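Side-chain contacts in serine protease inhibitor 4, isoform B (PDB 4P0F), which probably inhibits serine- and cysteine-type endopeptidases as a member of the serpin family: residues 68-71 / 72-75; 137-140 / 141-145. All coordinates share one frame; numbering follows the deposited sequence.

Interaction 1: 68-71 / 72-75; sequences SSDP and EQIA
D70 N-caps helix 71-84 by taking a backbone N-H from Q73, three residues on: OD1 of D70 lies 3.1 Å from Q73 N and receives the bond on its anti lone pair, turned away from OD2. With CG of D70 anti to the backbone N (chi1 -171°), the carboxylate turns to the N-terminal end of the helix, and the D70 side chain crosses that of Q73 at about a right angle. CG of Q73 approaches OD1 of D70 to 3.5 Å. Beyond CG the chain of Q73 runs extended (chi2 -177°), and S68 OG donates to Q73 OE1 at 3.1 Å. S68 OG also accepts from the backbone N of D70, at 3.1 Å, in an ST turn that leads into the cap. Replacing S68 by alanine would probably cost both bonds, leaving the D70 N-H without this acceptor and the Q73 amide freer to turn. The buried I74 also touches R49 of helix 38-49 and D61 of helix 54-64, joining the helix start to both, and I74 N binds D70 O at 2.9 Å. CD1 of I74 packs 3.3 Å from S68 O, a buried carbonyl oxygen with no polar partner.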
ATOM      1  N   SER A  68     -14.275   3.513  14.298  1.00 23.43           N
ATOM      2  CA  SER A  68     -14.734   3.805  15.649  1.00 26.07           C
ATOM      3  C   SER A  68     -13.781   3.155  16.632  1.00 23.67           C
ATOM      4  O   SER A  68     -12.722   2.665  16.241  1.00 26.43           O
ATOM      5  CB  SER A  68     -16.159   3.292  15.873  1.00 32.68           C
ATOM      6  OG  SER A  68     -16.172   1.880  16.021  1.00 32.52           O
ATOM      7  N   SER A  69     -14.163   3.147  17.902  1.00 26.59           N
ATOM      8  CA  SER A  69     -13.357   2.497  18.930  1.00 23.73           C
ATOM      9  C   SER A  69     -13.819   1.066  19.198  1.00 28.69           C
ATOM     10  O   SER A  69     -13.251   0.373  20.043  1.00 29.86           O
ATOM     11  CB  SER A  69     -13.409   3.306  20.221  1.00 28.59           C
ATOM     12  OG  SER A  69     -14.743   3.414  20.681  1.00 31.88           O
ATOM     13  N   ASP A  70     -14.851   0.635  18.477  1.00 27.07           N
ATOM     14  CA  ASP A  70     -15.476  -0.667  18.689  1.00 23.84           C
ATOM     15  C   ASP A  70     -14.900  -1.732  17.743  1.00 25.06           C
ATOM     16  O   ASP A  70     -15.090  -1.633  16.529  1.00 27.59           O
ATOM     17  CB  ASP A  70     -16.984  -0.548  18.485  1.00 29.13           C
ATOM     18  CG  ASP A  70     -17.729  -1.795  18.906  1.00 46.80           C
ATOM     19  OD1 ASP A  70     -17.820  -2.729  18.090  1.00 42.25           O
ATOM     20  OD2 ASP A  70     -18.226  -1.835  20.049  1.00 65.39           O
ATOM     21  N   PRO A  71     -14.214  -2.759  18.288  1.00 27.68           N
ATOM     22  CA  PRO A  71     -13.563  -3.771  17.438  1.00 28.69           C
ATOM     23  C   PRO A  71     -14.477  -4.446  16.408  1.00 23.18           C
ATOM     24  O   PRO A  71     -14.042  -4.666  15.272  1.00 22.56           O
ATOM     25  CB  PRO A  71     -13.062  -4.813  18.449  1.00 35.18           C
ATOM     26  CG  PRO A  71     -12.943  -4.086  19.727  1.00 30.40           C
ATOM     27  CD  PRO A  71     -14.032  -3.057  19.722  1.00 30.41           C
ATOM     28  N   GLU A  72     -15.702  -4.790  16.796  1.00 25.90           N
ATOM     29  CA  GLU A  72     -16.630  -5.418  15.864  1.00 31.27           C
ATOM     30  C   GLU A  72     -16.992  -4.455  14.731  1.00 36.59           C
ATOM     31  O   GLU A  72     -17.071  -4.859  13.578  1.00 29.54           O
ATOM     32  CB  GLU A  72     -17.896  -5.894  16.587  1.00 37.66           C
ATOM     33  CG  GLU A  72     -18.953  -6.512  15.661  1.00 45.85           C
ATOM     34  CD  GLU A  72     -18.446  -7.723  14.882  1.00 63.49           C
ATOM     35  OE1 GLU A  72     -17.760  -7.530  13.852  1.00 64.59           O
ATOM     36  OE2 GLU A  72     -18.750  -8.869  15.287  1.00 54.62           O
ATOM     37  N   GLN A  73     -17.206  -3.181  15.049  1.00 30.95           N
ATOM     38  CA  GLN A  73     -17.553  -2.209  14.013  1.00 26.71           C
ATOM     39  C   GLN A  73     -16.357  -1.956  13.092  1.00 22.20           C
ATOM     40  O   GLN A  73     -16.506  -1.814  11.878  1.00 28.52           O
ATOM     41  CB  GLN A  73     -18.050  -0.904  14.644  1.00 30.90           C
ATOM     42  CG  GLN A  73     -19.359  -1.073  15.398  1.00 45.24           C
ATOM     43  CD  GLN A  73     -19.900   0.229  15.957  1.00 63.13           C
ATOM     44  OE1 GLN A  73     -19.220   1.256  15.950  1.00 71.58           O
ATOM     45  NE2 GLN A  73     -21.135   0.190  16.444  1.00 61.74           N
ATOM     46  N   ILE A  74     -15.162  -1.914  13.667  1.00 22.49           N
ATOM     47  CA  ILE A  74     -13.951  -1.760  12.871  1.00 19.99           C
ATOM     48  C   ILE A  74     -13.809  -2.938  11.914  1.00 20.29           C
ATOM     49  O   ILE A  74     -13.580  -2.761  10.717  1.00 22.04           O
ATOM     50  CB  ILE A  74     -12.702  -1.672  13.768  1.00 18.65           C
ATOM     51  CG1 ILE A  74     -12.714  -0.376  14.579  1.00 27.12           C
ATOM     52  CG2 ILE A  74     -11.419  -1.775  12.950  1.00 20.63           C
ATOM     53  CD1 ILE A  74     -11.690  -0.379  15.709  1.00 25.29           C
ATOM     54  N   ALA A  75     -13.948  -4.146  12.456  1.00 18.53           N
ATOM     55  CA  ALA A  75     -13.793  -5.354  11.668  1.00 22.16           C
ATOM     56  C   ALA A  75     -14.799  -5.365  10.525  1.00 20.16           C
ATOM     57  O   ALA A  75     -14.460  -5.690   9.379  1.00 25.10           O
ATOM     58  CB  ALA A  75     -13.964  -6.588  12.542  1.00 24.03           C
TER

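Interaction 2: 137-140 / 141-145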
ATOM      1  N   ASN A 137       6.807 -16.529   3.934  1.00 18.52           N
ATOM      2  CA  ASN A 137       7.230 -15.861   2.713  1.00 18.92           C
ATOM      3  C   ASN A 137       6.761 -16.607   1.476  1.00 20.90           C
ATOM      4  O   ASN A 137       6.461 -15.992   0.449  1.00 20.49           O
ATOM      5  CB  ASN A 137       8.741 -15.690   2.724  1.00 19.57           C
ATOM      6  CG  ASN A 137       9.190 -14.686   3.773  1.00 21.89           C
ATOM      7  OD1 ASN A 137       8.404 -13.844   4.210  1.00 21.97           O
ATOM      8  ND2 ASN A 137      10.444 -14.776   4.190  1.00 21.98           N
ATOM      9  N   ASN A 138       6.658 -17.928   1.580  1.00 20.84           N
ATOM     10  CA  ASN A 138       6.120 -18.715   0.481  1.00 21.79           C
ATOM     11  C   ASN A 138       4.632 -18.429   0.278  1.00 21.18           C
ATOM     12  O   ASN A 138       4.159 -18.358  -0.859  1.00 22.60           O
ATOM     13  CB  ASN A 138       6.358 -20.204   0.726  1.00 23.99           C
ATOM     14  CG  ASN A 138       7.816 -20.593   0.568  1.00 29.07           C
ATOM     15  OD1 ASN A 138       8.618 -19.840   0.017  1.00 37.56           O
ATOM     16  ND2 ASN A 138       8.168 -21.786   1.043  1.00 31.25           N
ATOM     17  N   TRP A 139       3.908 -18.229   1.372  1.00 20.75           N
ATOM     18  CA  TRP A 139       2.496 -17.899   1.294  1.00 19.67           C
ATOM     19  C   TRP A 139       2.350 -16.533   0.609  1.00 19.07           C
ATOM     20  O   TRP A 139       1.543 -16.373  -0.304  1.00 21.89           O
ATOM     21  CB  TRP A 139       1.847 -17.894   2.688  1.00 19.16           C
ATOM     22  CG  TRP A 139       0.387 -17.539   2.651  1.00 20.46           C
ATOM     23  CD1 TRP A 139      -0.655 -18.384   2.410  1.00 26.32           C
ATOM     24  CD2 TRP A 139      -0.189 -16.233   2.835  1.00 17.79           C
ATOM     25  NE1 TRP A 139      -1.845 -17.691   2.437  1.00 27.79           N
ATOM     26  CE2 TRP A 139      -1.585 -16.370   2.693  1.00 18.60           C
ATOM     27  CE3 TRP A 139       0.341 -14.967   3.105  1.00 18.34           C
ATOM     28  CZ2 TRP A 139      -2.457 -15.289   2.814  1.00 19.89           C
ATOM     29  CZ3 TRP A 139      -0.529 -13.890   3.215  1.00 21.66           C
ATOM     30  CH2 TRP A 139      -1.911 -14.063   3.067  1.00 19.08           C
ATOM     31  N   VAL A 140       3.154 -15.562   1.038  1.00 18.48           N
ATOM     32  CA  VAL A 140       3.136 -14.240   0.418  1.00 17.91           C
ATOM     33  C   VAL A 140       3.447 -14.302  -1.083  1.00 19.05           C
ATOM     34  O   VAL A 140       2.766 -13.659  -1.872  1.00 19.20           O
ATOM     35  CB  VAL A 140       4.120 -13.270   1.102  1.00 17.89           C
ATOM     36  CG1 VAL A 140       4.231 -11.955   0.318  1.00 17.22           C
ATOM     37  CG2 VAL A 140       3.662 -12.983   2.543  1.00 18.43           C
ATOM     38  N   GLU A 141       4.459 -15.063  -1.484  1.00 20.04           N
ATOM     39  CA  GLU A 141       4.737 -15.222  -2.908  1.00 22.58           C
ATOM     40  C   GLU A 141       3.530 -15.775  -3.654  1.00 23.73           C
ATOM     41  O   GLU A 141       3.211 -15.325  -4.756  1.00 22.88           O
ATOM     42  CB  GLU A 141       5.933 -16.140  -3.144  1.00 22.66           C
ATOM     43  CG  GLU A 141       7.267 -15.526  -2.776  1.00 26.69           C
ATOM     44  CD  GLU A 141       8.424 -16.110  -3.563  1.00 42.14           C
ATOM     45  OE1 GLU A 141       8.234 -16.441  -4.754  1.00 43.19           O
ATOM     46  OE2 GLU A 141       9.528 -16.227  -2.992  1.00 39.83           O
ATOM     47  N   GLN A 142       2.859 -16.755  -3.058  1.00 22.19           N
ATOM     48  CA  GLN A 142       1.729 -17.390  -3.721  1.00 26.47           C
ATOM     49  C   GLN A 142       0.543 -16.434  -3.862  1.00 23.88           C
ATOM     50  O   GLN A 142      -0.268 -16.583  -4.779  1.00 29.39           O
ATOM     51  CB  GLN A 142       1.321 -18.661  -2.966  1.00 27.57           C
ATOM     52  CG  GLN A 142       2.349 -19.780  -3.092  1.00 33.47           C
ATOM     53  CD  GLN A 142       2.567 -20.237  -4.535  1.00 63.10           C
ATOM     54  OE1 GLN A 142       1.664 -20.160  -5.372  1.00 79.06           O
ATOM     55  NE2 GLN A 142       3.787 -20.683  -4.834  1.00 87.57           N
ATOM     56  N   ARG A 143       0.464 -15.434  -2.988  1.00 19.17           N
ATOM     57  CA  ARG A 143      -0.620 -14.453  -3.036  1.00 20.04           C
ATOM     58  C   ARG A 143      -0.272 -13.221  -3.878  1.00 23.49           C
ATOM     59  O   ARG A 143      -1.113 -12.340  -4.047  1.00 26.62           O
ATOM     60  CB  ARG A 143      -0.994 -13.997  -1.619  1.00 23.45           C
ATOM     61  CG  ARG A 143      -1.421 -15.108  -0.666  1.00 25.71           C
ATOM     62  CD  ARG A 143      -2.795 -15.683  -0.976  1.00 32.47           C
ATOM     63  NE  ARG A 143      -2.771 -16.640  -2.078  1.00 46.33           N
ATOM     64  CZ  ARG A 143      -2.445 -17.924  -1.956  1.00 58.38           C
ATOM     65  NH1 ARG A 143      -2.099 -18.425  -0.776  1.00 53.99           N
ATOM     66  NH2 ARG A 143      -2.462 -18.711  -3.027  1.00 45.68           N
ATOM     67  N   THR A 144       0.958 -13.147  -4.386  1.00 22.44           N
ATOM     68  CA  THR A 144       1.414 -11.957  -5.115  1.00 19.43           C
ATOM     69  C   THR A 144       2.036 -12.301  -6.470  1.00 20.66           C
ATOM     70  O   THR A 144       2.804 -11.507  -7.013  1.00 21.33           O
ATOM     71  CB  THR A 144       2.455 -11.135  -4.298  1.00 18.97           C
ATOM     72  OG1 THR A 144       3.609 -11.934  -4.013  1.00 19.80           O
ATOM     73  CG2 THR A 144       1.861 -10.608  -3.001  1.00 17.51           C
ATOM     74  N   ASN A 145       1.703 -13.476  -7.006  1.00 22.29           N
ATOM     75  CA  ASN A 145       2.236 -13.935  -8.297  1.00 24.49           C
ATOM     76  C   ASN A 145       3.760 -13.935  -8.260  1.00 27.74           C
ATOM     77  O   ASN A 145       4.427 -13.594  -9.235  1.00 25.26           O
ATOM     78  CB  ASN A 145       1.718 -13.054  -9.443  1.00 25.83           C
ATOM     79  CG  ASN A 145       1.895 -13.703 -10.805  1.00 30.66           C
ATOM     80  OD1 ASN A 145       1.985 -14.927 -10.913  1.00 32.12           O
ATOM     81  ND2 ASN A 145       1.947 -12.883 -11.858  1.00 31.72           N
TER
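W139 and R143, one helical turn apart, make a CH-pi contact: CG of the arginine sits over one face of the indole, 3.6 Å from the centroid of the six-membered ring. The arginine then bends at chi2 and chi3 (-72° and 80°), turning its guanidinium past the rim of the indole, with the two planes 73° apart. W139 NE1 meets the R143 guanidinium at its edge, in plane; W139 NE1 and R143 NH1, 3.3 Å apart, are both donors and do not bond. CB of Q142 lies over one guanidinium face, toward its rim.

Among the hydrogen bonds, E141 N to N137 O at 2.9 Å is a regular helical link. Further on the pattern frays: R143 N is shared between W139 O and V140 O, both weakly. V140 O also accepts the hydroxyl of T144, with OG1 2.9 Å away and above the carbonyl plane; T144 OG1 in turn takes the N-H of I148. N137 OD1 accepts from V152 N, and E141 OE1 bonds H146 ND1, so these side chains hold the chain that leaves the helix.

In nonpolar packing, W139 lies on A94 and V166, and V140 on V166 and A334. Such a helix end, laid by its inner side chains across the strands, is characteristic of serpin helix F over beta-sheet A.

In the fold
Interaction 1 comes first along the chain, at the start of helix 71-84, and interaction 2 follows at the end of helix 129-143, so one contact opens a helix and the other closes one. Their centres are 29 Å apart, with nearest atoms about 16 Å apart, and they do not touch. Interaction 1 belongs to the group of helices that includes 38-49, 54-64 and 107-115, whereas interaction 2 lies against strands 91-100, 161-174 and 328-341. Strand 328-341, between 161-174 and 311-324, matches the reactive-centre loop inserted into beta-sheet A in cleaved serpins; interaction 2 therefore packs directly on it, while interaction 1 sits among helices on the other side of that sheet.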